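Local coordinates for phenylalanine ammonia-lyase (PDB 1Y2M), which converts L-phenylalanine to trans-cinnamate and L-tyrosine to p-coumarate by non-oxidative removal of ammonia, opening the phenylpropanoid pathway, at residues H527-L532 against L673-R678; A667-E672 against S696-A701; A457-S462 against T643-A648; S290-S295 against Q663-F668. All coordinates share one frame; numbering follows the deposited sequence.

Contact 1. Residues H527-L532 against L673-R678; sequences HLYCVL and LGVKAR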
loop_
_atom_site.group_PDB
_atom_site.type_symbol
_atom_site.label_atom_id
_atom_site.label_comp_id
_atom_site.label_asym_id
_atom_site.label_seq_id
_atom_site.Cartn_x
_atom_site.Cartn_y
_atom_site.Cartn_z
ATOM N N HIS B 527 -3.579 5.706 -25.674
ATOM C CA HIS B 527 -2.622 6.730 -26.065
ATOM C C HIS B 527 -2.323 6.609 -27.562
ATOM O O HIS B 527 -2.230 7.617 -28.285
ATOM C CB HIS B 527 -1.378 6.575 -25.177
ATOM C CG HIS B 527 -0.345 7.673 -25.318
ATOM N ND1 HIS B 527 0.809 7.706 -24.561
ATOM C CD2 HIS B 527 -0.296 8.759 -26.131
ATOM C CE1 HIS B 527 1.514 8.776 -24.904
ATOM N NE2 HIS B 527 0.878 9.420 -25.865
ATOM N N LEU B 528 -2.038 5.409 -28.033
ATOM C CA LEU B 528 -1.762 5.225 -29.462
ATOM C C LEU B 528 -2.936 5.667 -30.330
ATOM O O LEU B 528 -2.739 6.380 -31.322
ATOM C CB LEU B 528 -1.429 3.756 -29.740
ATOM C CG LEU B 528 -1.001 3.347 -31.149
ATOM C CD1 LEU B 528 0.070 4.284 -31.714
ATOM C CD2 LEU B 528 -0.469 1.894 -31.125
ATOM N N TYR B 529 -4.153 5.310 -29.928
ATOM C CA TYR B 529 -5.344 5.788 -30.654
ATOM C C TYR B 529 -5.297 7.309 -30.766
ATOM O O TYR B 529 -5.480 7.877 -31.853
ATOM C CB TYR B 529 -6.618 5.323 -29.960
ATOM C CG TYR B 529 -7.854 5.902 -30.596
ATOM C CD1 TYR B 529 -8.526 5.232 -31.620
ATOM C CD2 TYR B 529 -8.339 7.114 -30.184
ATOM C CE1 TYR B 529 -9.632 5.786 -32.209
ATOM C CE2 TYR B 529 -9.452 7.683 -30.803
ATOM C CZ TYR B 529 -10.089 7.025 -31.797
ATOM O OH TYR B 529 -11.213 7.612 -32.383
ATOM N N CYS B 530 -5.069 7.965 -29.626
ATOM C CA CYS B 530 -5.128 9.448 -29.577
ATOM C C CYS B 530 -3.998 10.128 -30.354
ATOM O O CYS B 530 -4.231 11.093 -31.110
ATOM C CB CYS B 530 -5.179 9.962 -28.188
ATOM S SG CYS B 530 -6.625 9.509 -27.228
ATOM N N VAL B 531 -2.773 9.633 -30.171
ATOM C CA VAL B 531 -1.627 10.281 -30.815
ATOM C C VAL B 531 -1.773 10.236 -32.322
ATOM O O VAL B 531 -1.344 11.129 -33.030
ATOM C CB VAL B 531 -0.253 9.721 -30.291
ATOM C CG1 VAL B 531 0.082 8.383 -30.975
ATOM C CG2 VAL B 531 0.874 10.734 -30.506
ATOM N N LEU B 532 -2.353 9.163 -32.858
ATOM C CA LEU B 532 -2.500 9.065 -34.315
ATOM C C LEU B 532 -3.521 10.098 -34.818
ATOM O O LEU B 532 -3.296 10.722 -35.854
ATOM C CB LEU B 532 -2.953 7.660 -34.723
ATOM C CG LEU B 532 -1.962 6.587 -34.334
ATOM C CD1 LEU B 532 -2.579 5.239 -34.549
ATOM C CD2 LEU B 532 -0.595 6.730 -35.066
ATOM N N LEU B 673 -4.490 -2.651 -38.904
ATOM C CA LEU B 673 -5.549 -2.775 -37.907
ATOM C C LEU B 673 -6.850 -2.110 -38.340
ATOM O O LEU B 673 -7.900 -2.351 -37.732
ATOM C CB LEU B 673 -5.116 -2.211 -36.559
ATOM C CG LEU B 673 -3.885 -2.818 -35.911
ATOM C CD1 LEU B 673 -3.755 -2.325 -34.467
ATOM C CD2 LEU B 673 -3.877 -4.339 -36.029
ATOM N N GLY B 674 -6.804 -1.275 -39.367
ATOM C CA GLY B 674 -8.004 -0.642 -39.880
ATOM C C GLY B 674 -8.582 0.476 -39.039
ATOM O O GLY B 674 -9.743 0.842 -39.251
ATOM N N VAL B 675 -7.794 1.022 -38.109
ATOM C CA VAL B 675 -8.237 2.050 -37.171
ATOM C C VAL B 675 -7.961 3.415 -37.788
ATOM O O VAL B 675 -6.801 3.808 -37.872
ATOM C CB VAL B 675 -7.517 1.945 -35.807
ATOM C CG1 VAL B 675 -7.928 3.062 -34.938
ATOM C CG2 VAL B 675 -7.846 0.597 -35.130
ATOM N N LYS B 676 -9.028 4.113 -38.187
ATOM C CA LYS B 676 -8.972 5.324 -38.992
ATOM C C LYS B 676 -9.093 6.546 -38.061
ATOM O O LYS B 676 -9.648 6.495 -36.949
ATOM C CB LYS B 676 -10.085 5.354 -40.039
ATOM C CG LYS B 676 -10.070 4.177 -41.039
ATOM C CD LYS B 676 -8.648 3.903 -41.664
ATOM C CE LYS B 676 -8.523 2.848 -42.788
ATOM N NZ LYS B 676 -8.808 1.532 -42.290
ATOM N N ALA B 677 -8.625 7.676 -38.556
ATOM C CA ALA B 677 -9.008 8.958 -37.961
ATOM C C ALA B 677 -10.545 9.049 -37.909
ATOM O O ALA B 677 -11.237 8.455 -38.740
ATOM C CB ALA B 677 -8.462 10.078 -38.768
ATOM N N ARG B 678 -11.057 9.820 -36.957
ATOM C CA ARG B 678 -12.485 9.937 -36.718
ATOM C C ARG B 678 -12.951 11.351 -36.956
ATOM O O ARG B 678 -12.465 12.315 -36.316
ATOM C CB ARG B 678 -12.837 9.564 -35.286
ATOM C CG ARG B 678 -14.341 9.410 -35.071
ATOM C CD ARG B 678 -14.697 9.195 -33.607
ATOM N NE ARG B 678 -16.105 8.753 -33.499
ATOM C CZ ARG B 678 -16.513 7.491 -33.613
ATOM N NH1 ARG B 678 -15.665 6.486 -33.731
ATOM N NH2 ARG B 678 -17.804 7.237 -33.568
HETATM O O HOH W 1 -12.860 6.000 -33.706
#

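Contact 2. Residues A667-E672 against S696-A701; sequences AFVREE and SKIYEA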
loop_
_atom_site.group_PDB
_atom_site.type_symbol
_atom_site.label_atom_id
_atom_site.label_comp_id
_atom_site.label_asym_id
_atom_site.label_seq_id
_atom_site.Cartn_x
_atom_site.Cartn_y
_atom_site.Cartn_z
ATOM N N ALA B 667 1.266 3.352 -39.957
ATOM C CA ALA B 667 0.752 2.458 -41.000
ATOM C C ALA B 667 0.190 1.184 -40.406
ATOM O O ALA B 667 -0.839 0.708 -40.832
ATOM C CB ALA B 667 1.839 2.138 -42.033
ATOM N N PHE B 668 0.852 0.639 -39.387
ATOM C CA PHE B 668 0.343 -0.595 -38.779
ATOM C C PHE B 668 -1.059 -0.423 -38.253
ATOM O O PHE B 668 -1.939 -1.244 -38.484
ATOM C CB PHE B 668 1.257 -1.024 -37.636
ATOM C CG PHE B 668 0.775 -2.232 -36.890
ATOM C CD1 PHE B 668 0.725 -3.483 -37.522
ATOM C CD2 PHE B 668 0.374 -2.126 -35.548
ATOM C CE1 PHE B 668 0.273 -4.624 -36.832
ATOM C CE2 PHE B 668 -0.062 -3.245 -34.869
ATOM C CZ PHE B 668 -0.101 -4.503 -35.504
ATOM N N VAL B 669 -1.289 0.673 -37.530
ATOM C CA VAL B 669 -2.589 0.867 -36.896
ATOM C C VAL B 669 -3.640 1.301 -37.936
ATOM O O VAL B 669 -4.766 0.766 -37.982
ATOM C CB VAL B 669 -2.500 1.875 -35.754
ATOM C CG1 VAL B 669 -3.877 2.123 -35.212
ATOM C CG2 VAL B 669 -1.647 1.325 -34.664
ATOM N N ARG B 670 -3.299 2.257 -38.781
ATOM C CA ARG B 670 -4.232 2.824 -39.710
ATOM C C ARG B 670 -4.611 1.826 -40.817
ATOM O O ARG B 670 -5.769 1.777 -41.256
ATOM C CB ARG B 670 -3.624 4.117 -40.303
ATOM C CG ARG B 670 -3.685 5.340 -39.386
ATOM C CD ARG B 670 -5.016 6.068 -39.561
ATOM N NE ARG B 670 -5.074 7.293 -38.752
ATOM C CZ ARG B 670 -5.471 7.350 -37.505
ATOM N NH1 ARG B 670 -5.834 6.260 -36.850
ATOM N NH2 ARG B 670 -5.529 8.521 -36.895
ATOM N N GLU B 671 -3.633 1.057 -41.295
ATOM C CA GLU B 671 -3.842 0.137 -42.403
ATOM C C GLU B 671 -4.041 -1.276 -41.932
ATOM O O GLU B 671 -5.094 -1.861 -42.196
ATOM C CB GLU B 671 -2.689 0.186 -43.375
ATOM C CG GLU B 671 -2.421 1.545 -43.942
ATOM C CD GLU B 671 -3.649 2.328 -44.365
ATOM O OE1 GLU B 671 -4.584 1.760 -44.962
ATOM O OE2 GLU B 671 -3.654 3.561 -44.142
ATOM N N GLU B 672 -3.076 -1.881 -41.238
ATOM C CA GLU B 672 -3.246 -3.291 -40.896
ATOM C C GLU B 672 -4.356 -3.537 -39.900
ATOM O O GLU B 672 -5.120 -4.507 -40.045
ATOM C CB GLU B 672 -1.970 -3.924 -40.355
ATOM C CG GLU B 672 -0.898 -4.133 -41.398
ATOM C CD GLU B 672 0.292 -4.944 -40.876
ATOM O OE1 GLU B 672 0.117 -6.141 -40.523
ATOM O OE2 GLU B 672 1.417 -4.403 -40.852
ATOM N N SER B 696 -10.161 -1.013 -28.893
ATOM C CA SER B 696 -10.120 -2.459 -28.678
ATOM C C SER B 696 -9.244 -3.200 -29.676
ATOM O O SER B 696 -8.542 -4.150 -29.301
ATOM C CB SER B 696 -11.519 -3.026 -28.613
ATOM O OG SER B 696 -12.238 -2.428 -27.523
ATOM N N LYS B 697 -9.315 -2.822 -30.938
ATOM C CA LYS B 697 -8.491 -3.447 -31.958
ATOM C C LYS B 697 -7.012 -3.221 -31.703
ATOM O O LYS B 697 -6.208 -4.133 -31.939
ATOM C CB LYS B 697 -8.877 -2.914 -33.334
ATOM C CG LYS B 697 -10.201 -3.454 -33.779
ATOM C CD LYS B 697 -10.623 -2.987 -35.141
ATOM C CE LYS B 697 -11.895 -3.772 -35.580
ATOM N NZ LYS B 697 -11.797 -5.238 -35.294
ATOM N N ILE B 698 -6.646 -2.052 -31.177
ATOM C CA ILE B 698 -5.246 -1.757 -30.836
ATOM C C ILE B 698 -4.815 -2.631 -29.653
ATOM O O ILE B 698 -3.758 -3.272 -29.657
ATOM C CB ILE B 698 -5.023 -0.273 -30.591
ATOM C CG1 ILE B 698 -5.455 0.536 -31.841
ATOM C CG2 ILE B 698 -3.573 -0.014 -30.252
ATOM C CD1 ILE B 698 -5.284 2.030 -31.747
ATOM N N TYR B 699 -5.617 -2.557 -28.600
ATOM C CA TYR B 699 -5.424 -3.407 -27.390
ATOM C C TYR B 699 -5.230 -4.883 -27.793
ATOM O O TYR B 699 -4.343 -5.540 -27.304
ATOM C CB TYR B 699 -6.602 -3.259 -26.455
ATOM C CG TYR B 699 -6.696 -4.254 -25.303
ATOM C CD1 TYR B 699 -5.993 -4.093 -24.114
ATOM C CD2 TYR B 699 -7.526 -5.360 -25.425
ATOM C CE1 TYR B 699 -6.146 -4.998 -23.059
ATOM C CE2 TYR B 699 -7.647 -6.255 -24.380
ATOM C CZ TYR B 699 -6.957 -6.098 -23.228
ATOM O OH TYR B 699 -7.162 -7.032 -22.232
ATOM N N GLU B 700 -6.081 -5.395 -28.673
ATOM C CA GLU B 700 -5.993 -6.812 -29.047
ATOM C C GLU B 700 -4.675 -7.126 -29.740
ATOM O O GLU B 700 -4.078 -8.184 -29.504
ATOM C CB GLU B 700 -7.198 -7.224 -29.878
ATOM C CG GLU B 700 -8.473 -7.273 -29.024
ATOM C CD GLU B 700 -9.762 -7.609 -29.772
ATOM O OE1 GLU B 700 -9.813 -7.437 -31.007
ATOM O OE2 GLU B 700 -10.740 -8.069 -29.118
ATOM N N ALA B 701 -4.202 -6.194 -30.568
ATOM C CA ALA B 701 -2.891 -6.308 -31.207
ATOM C C ALA B 701 -1.708 -6.234 -30.252
ATOM O O ALA B 701 -0.654 -6.814 -30.518
ATOM C CB ALA B 701 -2.754 -5.263 -32.309
#

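Contact 3. Residues A457-S462 against T643-A648; sequences AAEDPS and TFWSAA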
loop_
_atom_site.group_PDB
_atom_site.type_symbol
_atom_site.label_atom_id
_atom_site.label_comp_id
_atom_site.label_asym_id
_atom_site.label_seq_id
_atom_site.Cartn_x
_atom_site.Cartn_y
_atom_site.Cartn_z
ATOM N N ALA B 457 -10.992 16.836 -31.687
ATOM C CA ALA B 457 -12.154 16.815 -32.550
ATOM C C ALA B 457 -11.723 17.291 -33.946
ATOM O O ALA B 457 -11.025 18.321 -34.066
ATOM C CB ALA B 457 -13.193 17.763 -32.002
ATOM N N ALA B 458 -12.145 16.587 -34.982
ATOM C CA ALA B 458 -11.792 16.965 -36.361
ATOM C C ALA B 458 -12.597 18.139 -36.913
ATOM O O ALA B 458 -12.159 18.780 -37.860
ATOM C CB ALA B 458 -12.000 15.757 -37.308
ATOM N N GLU B 459 -13.798 18.301 -36.385
ATOM C CA GLU B 459 -14.739 19.305 -36.867
ATOM C C GLU B 459 -15.091 20.234 -35.719
ATOM O O GLU B 459 -14.354 20.292 -34.719
ATOM C CB GLU B 459 -15.951 18.648 -37.540
ATOM C CG GLU B 459 -15.564 17.836 -38.825
ATOM C CD GLU B 459 -15.182 18.711 -40.000
ATOM O OE1 GLU B 459 -15.591 19.909 -40.065
ATOM O OE2 GLU B 459 -14.526 18.188 -40.920
ATOM N N ASP B 460 -16.166 21.010 -35.855
ATOM C CA ASP B 460 -16.479 22.013 -34.796
ATOM C C ASP B 460 -16.616 21.373 -33.417
ATOM O O ASP B 460 -17.373 20.416 -33.247
ATOM C CB ASP B 460 -17.742 22.811 -35.143
ATOM C CG ASP B 460 -17.471 24.016 -36.049
ATOM O OD1 ASP B 460 -16.327 24.328 -36.406
ATOM O OD2 ASP B 460 -18.461 24.685 -36.385
ATOM N N PRO B 461 -15.851 21.881 -32.433
ATOM C CA PRO B 461 -15.828 21.293 -31.107
ATOM C C PRO B 461 -17.114 21.478 -30.334
ATOM O O PRO B 461 -17.321 20.784 -29.332
ATOM C CB PRO B 461 -14.663 22.014 -30.410
ATOM C CG PRO B 461 -13.984 22.798 -31.378
ATOM C CD PRO B 461 -14.798 22.903 -32.609
ATOM N N SER B 462 -17.962 22.412 -30.735
ATOM C CA SER B 462 -19.244 22.599 -30.044
ATOM C C SER B 462 -20.104 21.371 -30.031
ATOM O O SER B 462 -20.913 21.183 -29.108
ATOM C CB SER B 462 -20.024 23.784 -30.566
ATOM O OG SER B 462 -20.305 23.652 -31.906
ATOM N N THR B 643 -9.988 17.440 -48.575
ATOM C CA THR B 643 -8.922 16.744 -49.279
ATOM C C THR B 643 -8.439 15.551 -48.439
ATOM O O THR B 643 -8.293 14.444 -48.978
ATOM C CB THR B 643 -7.779 17.670 -49.586
ATOM O OG1 THR B 643 -8.217 18.657 -50.513
ATOM C CG2 THR B 643 -6.592 16.908 -50.147
ATOM N N PHE B 644 -8.223 15.744 -47.130
ATOM C CA PHE B 644 -7.901 14.638 -46.231
ATOM C C PHE B 644 -8.966 13.554 -46.201
ATOM O O PHE B 644 -8.665 12.373 -46.345
ATOM C CB PHE B 644 -7.730 15.187 -44.801
ATOM C CG PHE B 644 -7.415 14.147 -43.763
ATOM C CD1 PHE B 644 -6.119 13.730 -43.554
ATOM C CD2 PHE B 644 -8.415 13.642 -42.938
ATOM C CE1 PHE B 644 -5.817 12.784 -42.581
ATOM C CE2 PHE B 644 -8.137 12.682 -41.959
ATOM C CZ PHE B 644 -6.841 12.242 -41.787
ATOM N N TRP B 645 -10.203 13.939 -45.928
ATOM C CA TRP B 645 -11.221 12.915 -45.630
ATOM C C TRP B 645 -11.739 12.193 -46.858
ATOM O O TRP B 645 -12.310 11.104 -46.737
ATOM C CB TRP B 645 -12.399 13.516 -44.887
ATOM C CG TRP B 645 -12.055 13.908 -43.491
ATOM C CD1 TRP B 645 -11.906 15.177 -43.017
ATOM C CD2 TRP B 645 -11.789 13.030 -42.379
ATOM N NE1 TRP B 645 -11.571 15.141 -41.707
ATOM C CE2 TRP B 645 -11.506 13.838 -41.279
ATOM C CE3 TRP B 645 -11.792 11.633 -42.209
ATOM C CZ2 TRP B 645 -11.204 13.321 -40.031
ATOM C CZ3 TRP B 645 -11.467 11.122 -40.953
ATOM C CH2 TRP B 645 -11.235 11.954 -39.884
ATOM N N SER B 646 -11.599 12.782 -48.027
ATOM C CA SER B 646 -12.185 12.191 -49.210
ATOM C C SER B 646 -11.253 11.142 -49.858
ATOM O O SER B 646 -11.643 10.398 -50.794
ATOM C CB SER B 646 -12.583 13.292 -50.201
ATOM O OG SER B 646 -11.426 13.926 -50.699
ATOM N N ALA B 647 -10.022 11.094 -49.362
ATOM C CA ALA B 647 -9.024 10.175 -49.864
ATOM C C ALA B 647 -8.787 9.082 -48.843
ATOM O O ALA B 647 -8.989 9.265 -47.669
ATOM C CB ALA B 647 -7.733 10.905 -50.143
ATOM N N ALA B 648 -8.275 7.947 -49.315
ATOM C CA ALA B 648 -7.898 6.863 -48.398
ATOM C C ALA B 648 -6.805 7.262 -47.400
ATOM O O ALA B 648 -6.017 8.171 -47.665
ATOM C CB ALA B 648 -7.421 5.654 -49.202
HETATM O O HOH W 2 -11.698 17.703 -40.334
#

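Contact 4. Residues S290-S295 against Q663-F668; sequences SLLSQS and QILYAF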
loop_
_atom_site.group_PDB
_atom_site.type_symbol
_atom_site.label_atom_id
_atom_site.label_comp_id
_atom_site.label_asym_id
_atom_site.label_seq_id
_atom_site.Cartn_x
_atom_site.Cartn_y
_atom_site.Cartn_z
ATOM N N SER B 290 7.285 -1.519 -22.439
ATOM C CA SER B 290 8.334 -0.535 -22.215
ATOM C C SER B 290 8.751 0.059 -23.543
ATOM O O SER B 290 8.891 1.273 -23.686
ATOM C CB SER B 290 9.548 -1.244 -21.596
ATOM O OG SER B 290 10.645 -0.372 -21.470
ATOM N N LEU B 291 8.914 -0.797 -24.561
ATOM C CA LEU B 291 9.301 -0.298 -25.901
ATOM C C LEU B 291 8.190 0.532 -26.508
ATOM O O LEU B 291 8.422 1.559 -27.141
ATOM C CB LEU B 291 9.729 -1.432 -26.828
ATOM C CG LEU B 291 11.039 -2.147 -26.424
ATOM C CD1 LEU B 291 11.412 -3.198 -27.495
ATOM C CD2 LEU B 291 12.183 -1.181 -26.241
ATOM N N LEU B 292 6.963 0.109 -26.309
ATOM C CA LEU B 292 5.801 0.869 -26.816
ATOM C C LEU B 292 5.690 2.255 -26.153
ATOM O O LEU B 292 5.338 3.245 -26.783
ATOM C CB LEU B 292 4.522 0.051 -26.678
ATOM C CG LEU B 292 3.189 0.709 -27.053
ATOM C CD1 LEU B 292 3.216 1.150 -28.543
ATOM C CD2 LEU B 292 1.990 -0.173 -26.778
ATOM N N SER B 293 6.014 2.327 -24.872
ATOM C CA SER B 293 6.028 3.593 -24.125
ATOM C C SER B 293 7.011 4.580 -24.770
ATOM O O SER B 293 6.745 5.779 -24.878
ATOM C CB SER B 293 6.445 3.349 -22.675
ATOM O OG SER B 293 6.478 4.606 -22.012
ATOM N N GLN B 294 8.155 4.057 -25.190
ATOM C CA GLN B 294 9.192 4.870 -25.842
ATOM C C GLN B 294 8.719 5.355 -27.221
ATOM O O GLN B 294 8.900 6.514 -27.614
ATOM C CB GLN B 294 10.465 4.068 -25.971
ATOM C CG GLN B 294 11.084 3.914 -24.602
ATOM C CD GLN B 294 12.345 3.074 -24.584
ATOM O OE1 GLN B 294 13.254 3.333 -25.364
ATOM N NE2 GLN B 294 12.410 2.099 -23.708
ATOM N N SER B 295 8.112 4.442 -27.953
ATOM C CA SER B 295 7.539 4.768 -29.248
ATOM C C SER B 295 6.455 5.848 -29.157
ATOM O O SER B 295 6.408 6.795 -29.941
ATOM C CB SER B 295 7.022 3.500 -29.956
ATOM O OG SER B 295 8.104 2.590 -30.223
ATOM N N GLN B 663 6.416 6.282 -38.856
ATOM C CA GLN B 663 5.447 5.948 -39.891
ATOM C C GLN B 663 5.098 4.427 -39.865
ATOM O O GLN B 663 3.983 4.013 -40.236
ATOM C CB GLN B 663 5.989 6.374 -41.254
ATOM C CG GLN B 663 4.994 6.242 -42.422
ATOM C CD GLN B 663 5.644 6.682 -43.745
ATOM O OE1 GLN B 663 6.315 7.710 -43.782
ATOM N NE2 GLN B 663 5.494 5.871 -44.792
ATOM N N ILE B 664 6.049 3.592 -39.447
ATOM C CA ILE B 664 5.825 2.146 -39.358
ATOM C C ILE B 664 4.637 1.826 -38.480
ATOM O O ILE B 664 3.755 0.990 -38.838
ATOM C CB ILE B 664 7.104 1.417 -38.899
ATOM C CG1 ILE B 664 8.172 1.596 -39.962
ATOM C CG2 ILE B 664 6.826 -0.079 -38.689
ATOM C CD1 ILE B 664 9.628 1.166 -39.525
ATOM N N LEU B 665 4.621 2.455 -37.301
ATOM C CA LEU B 665 3.559 2.203 -36.322
ATOM C C LEU B 665 2.265 2.851 -36.819
ATOM O O LEU B 665 1.175 2.302 -36.693
ATOM C CB LEU B 665 3.938 2.735 -34.946
ATOM C CG LEU B 665 3.022 2.313 -33.772
ATOM C CD1 LEU B 665 2.632 0.873 -33.837
ATOM C CD2 LEU B 665 3.598 2.666 -32.434
ATOM N N TYR B 666 2.374 4.043 -37.382
ATOM C CA TYR B 666 1.203 4.717 -37.943
ATOM C C TYR B 666 0.492 3.830 -38.984
ATOM O O TYR B 666 -0.704 3.582 -38.910
ATOM C CB TYR B 666 1.632 6.027 -38.603
ATOM C CG TYR B 666 0.535 6.835 -39.266
ATOM C CD1 TYR B 666 -0.103 7.862 -38.584
ATOM C CD2 TYR B 666 0.166 6.606 -40.577
ATOM C CE1 TYR B 666 -1.117 8.628 -39.172
ATOM C CE2 TYR B 666 -0.853 7.358 -41.183
ATOM C CZ TYR B 666 -1.472 8.367 -40.486
ATOM O OH TYR B 666 -2.461 9.137 -41.052
ATOM N N ALA B 667 1.266 3.352 -39.957
ATOM C CA ALA B 667 0.752 2.458 -41.000
ATOM C C ALA B 667 0.190 1.184 -40.406
ATOM O O ALA B 667 -0.839 0.708 -40.832
ATOM C CB ALA B 667 1.839 2.138 -42.033
ATOM N N PHE B 668 0.852 0.639 -39.387
ATOM C CA PHE B 668 0.343 -0.595 -38.779
ATOM C C PHE B 668 -1.059 -0.423 -38.253
ATOM O O PHE B 668 -1.939 -1.244 -38.484
ATOM C CB PHE B 668 1.257 -1.024 -37.636
ATOM C CG PHE B 668 0.775 -2.232 -36.890
ATOM C CD1 PHE B 668 0.725 -3.483 -37.522
ATOM C CD2 PHE B 668 0.374 -2.126 -35.548
ATOM C CE1 PHE B 668 0.273 -4.624 -36.832
ATOM C CE2 PHE B 668 -0.062 -3.245 -34.869
ATOM C CZ PHE B 668 -0.101 -4.503 -35.504
#

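Contact 1. Residues H527-L532 against L673-R678
In the helical core of this PAL/histidase-family enzyme, Tyr529 on the long helix 506-560 meets Val675 and Arg678 of the loop that follows helix 662-672. Gly674, with a phi of 74°, leaves the helical conformation just after that helix ends, and the chain then runs past the tyrosine. A chi1 of 175° sends the ring of Tyr529 out toward the loop, although the bond to CB does not aim there. Tyr529 CD1 lies 4.0 Å from Val675 CG1, an oblique approach. Farther out, Tyr529 OH lies against the aliphatic part of the arginine, 3.9 Å from Arg678 CB. The arginine chain is extended from CG to NE, and its guanidinium plane stands 47° from the ring plane. Its polar end makes salt bridges to Asp681 through NH2 and to Glu136 of the second subunit through NE, and a hydrogen bond from NH1 to Val689 O. Tyr529 OH also hydrogen-bonds His466, and the Tyr529 side chain is about 11 Å from that of the cinnamate-binding Lys468. A water completes the join, 2.7 Å from Tyr529 OH and accepting from Arg678 NH1 at 2.8 Å, in the guanidinium plane.

Contact 2. Residues A667-E672 against S696-A701
Phe668 comes first along segment 667-672, on helix 662-672, and reaches across to Ala701 of segment 696-701, on helix 691-703. The side chain does not set out toward the partner helix, but with CG anti to the backbone N (chi1 176°) the ring extends that way until Phe668 CZ lies 4.2 Å from Ala701 CB. The methyl meets the ring obliquely. At another part of the ring's rim, in its plane, lies OE2 of Glu672 from the next turn, 3.5 Å from Phe668 CD1. Val669 follows and makes the tighter contact: Val669 CG1 is 3.7 Å from Ile698 CD1 and 4.0 Å from Ile698 CG1, the two side chains crossing at about a right angle. The backbones are nearest at this pair, with 7.1 Å between the CA atoms of Val669 and Ile698, and Leu532 and Val675 also pack on Val669. Arg670 turns from the partner helix to a salt bridge with Asp536 and a hydrogen bond to the carbonyl of Val675. The last residues widen the helix: Glu671 N bonds Ala667 O at 2.9 Å, whereas Glu672 N reaches the same Ala667 O only weakly, at 3.4 Å, a pi-type turn. Glu672 OE1 pairs with Arg706. Tyr699 and Glu700 hydrogen-bond Asn158 and Ser145 of the second subunit. The contact across the two segments is wholly apolar, and Arg670, Glu672, Tyr699 and Glu700 have polar partners outside them: helix-to-helix packing in an all-helical core, here carrying a helix that also serves the subunit interface.

Contact 3. Residues A457-S462 against T643-A648
Trp645, near the C-terminal end of helix 619-646, has the most surface buried here, and it covers Ala458 and Glu459 of the loop before helix 468-484. The indole's benzo side reaches Ala458, with Trp645 CZ2 3.7 Å from Ala458 CB, an oblique approach of methyl to ring. One face of the indole is taken by its chain neighbour Phe644, whose CD2 sits 3.4 Å above the Trp645 plane, over the ring centre, while Trp645 CG lies at the edge of the phenyl ring. Trp645 CG stands anti to its own carbonyl carbon (chi1 -70°), and together with a chi2 of 108° this turns the pyrrole N-H to the loop. Glu459 contributes through OE2, but Glu459 OE2 is 4.3 Å from Trp645 NE1, too far for a direct hydrogen bond. A water fills the step. It lies in the indole plane and accepts from Trp645 NE1 at 2.9 Å, and it donates to Ala458 O at 2.7 Å and to Glu459 OE2 at 2.9 Å. The same carboxylate oxygen forms a salt bridge with Arg679, a residue the indole also touches. The water thus donates both protons to the loop and accepts from the tryptophan, tying three groups through a single molecule. The chemistry implies a mixed join: one methyl-to-ring contact, and a polar side in which the indole N-H bonds directly to the water, which relays it to the loop, and the carboxylate's charge is probably balanced by Arg679.

Contact 4. Residues S290-S295 against Q663-F668
No flat group takes part where Leu292 and Ser295 meet Leu665, so neither face nor edge of any ring is covered across this junction of helix 273-303 with helix 662-672 in the enzyme's helical core. The nearby rings look to other partners: Phe668 rests on Leu673 and Val710, and Tyr666 carries its OH to Asp536 and Ser652. What remains is aliphatic. Leu665 supplies a single methyl, and Leu665 CD2 lies 4.2 Å from Leu292 CD1 and 4.3 Å from Ser295 CB, on residues one helical turn apart. The leucine side chains cross at about a right angle. In Leu292, chi1 of 175° and chi2 of 60° act together to carry the CD1 methyl to Leu665, although the bond to CB is not aimed there. At the closest backbone pair, Ser295 and Leu665, the CA atoms are 8.5 Å apart. Leu524 and Leu528 of helix 506-560 pack against Leu292 and Leu665 respectively, while Leu711 and Met714 of helix 708-714 lie on Ser295. The serine hydroxyl stays with its own helix, Ser295 OG giving a weak bond to Leu291 O at 3.3 Å.

Helix 662-672 and its trailing loop tie together contacts 1, 2 and 4: contacts 2 and 4 share Ala667 and Phe668 on it, and contact 1 uses the loop beyond. The centres of contacts 1 and 2 are 8 Å apart, those of 1 and 4 are 12 Å apart, and those of 2 and 4 are 11 Å apart. Contact 3 lies farther out, its centre 14 Å from that of contact 1, but touches it where Trp645 packs on Arg678. Segments 290-295, 457-462 and 527-532 pair with segments beyond residue 640, whereas contact 2 joins 667-672 to the nearby 696-701. The C-terminal part thus folds back onto helices 273-303 and 506-560 and the loop before 468-484.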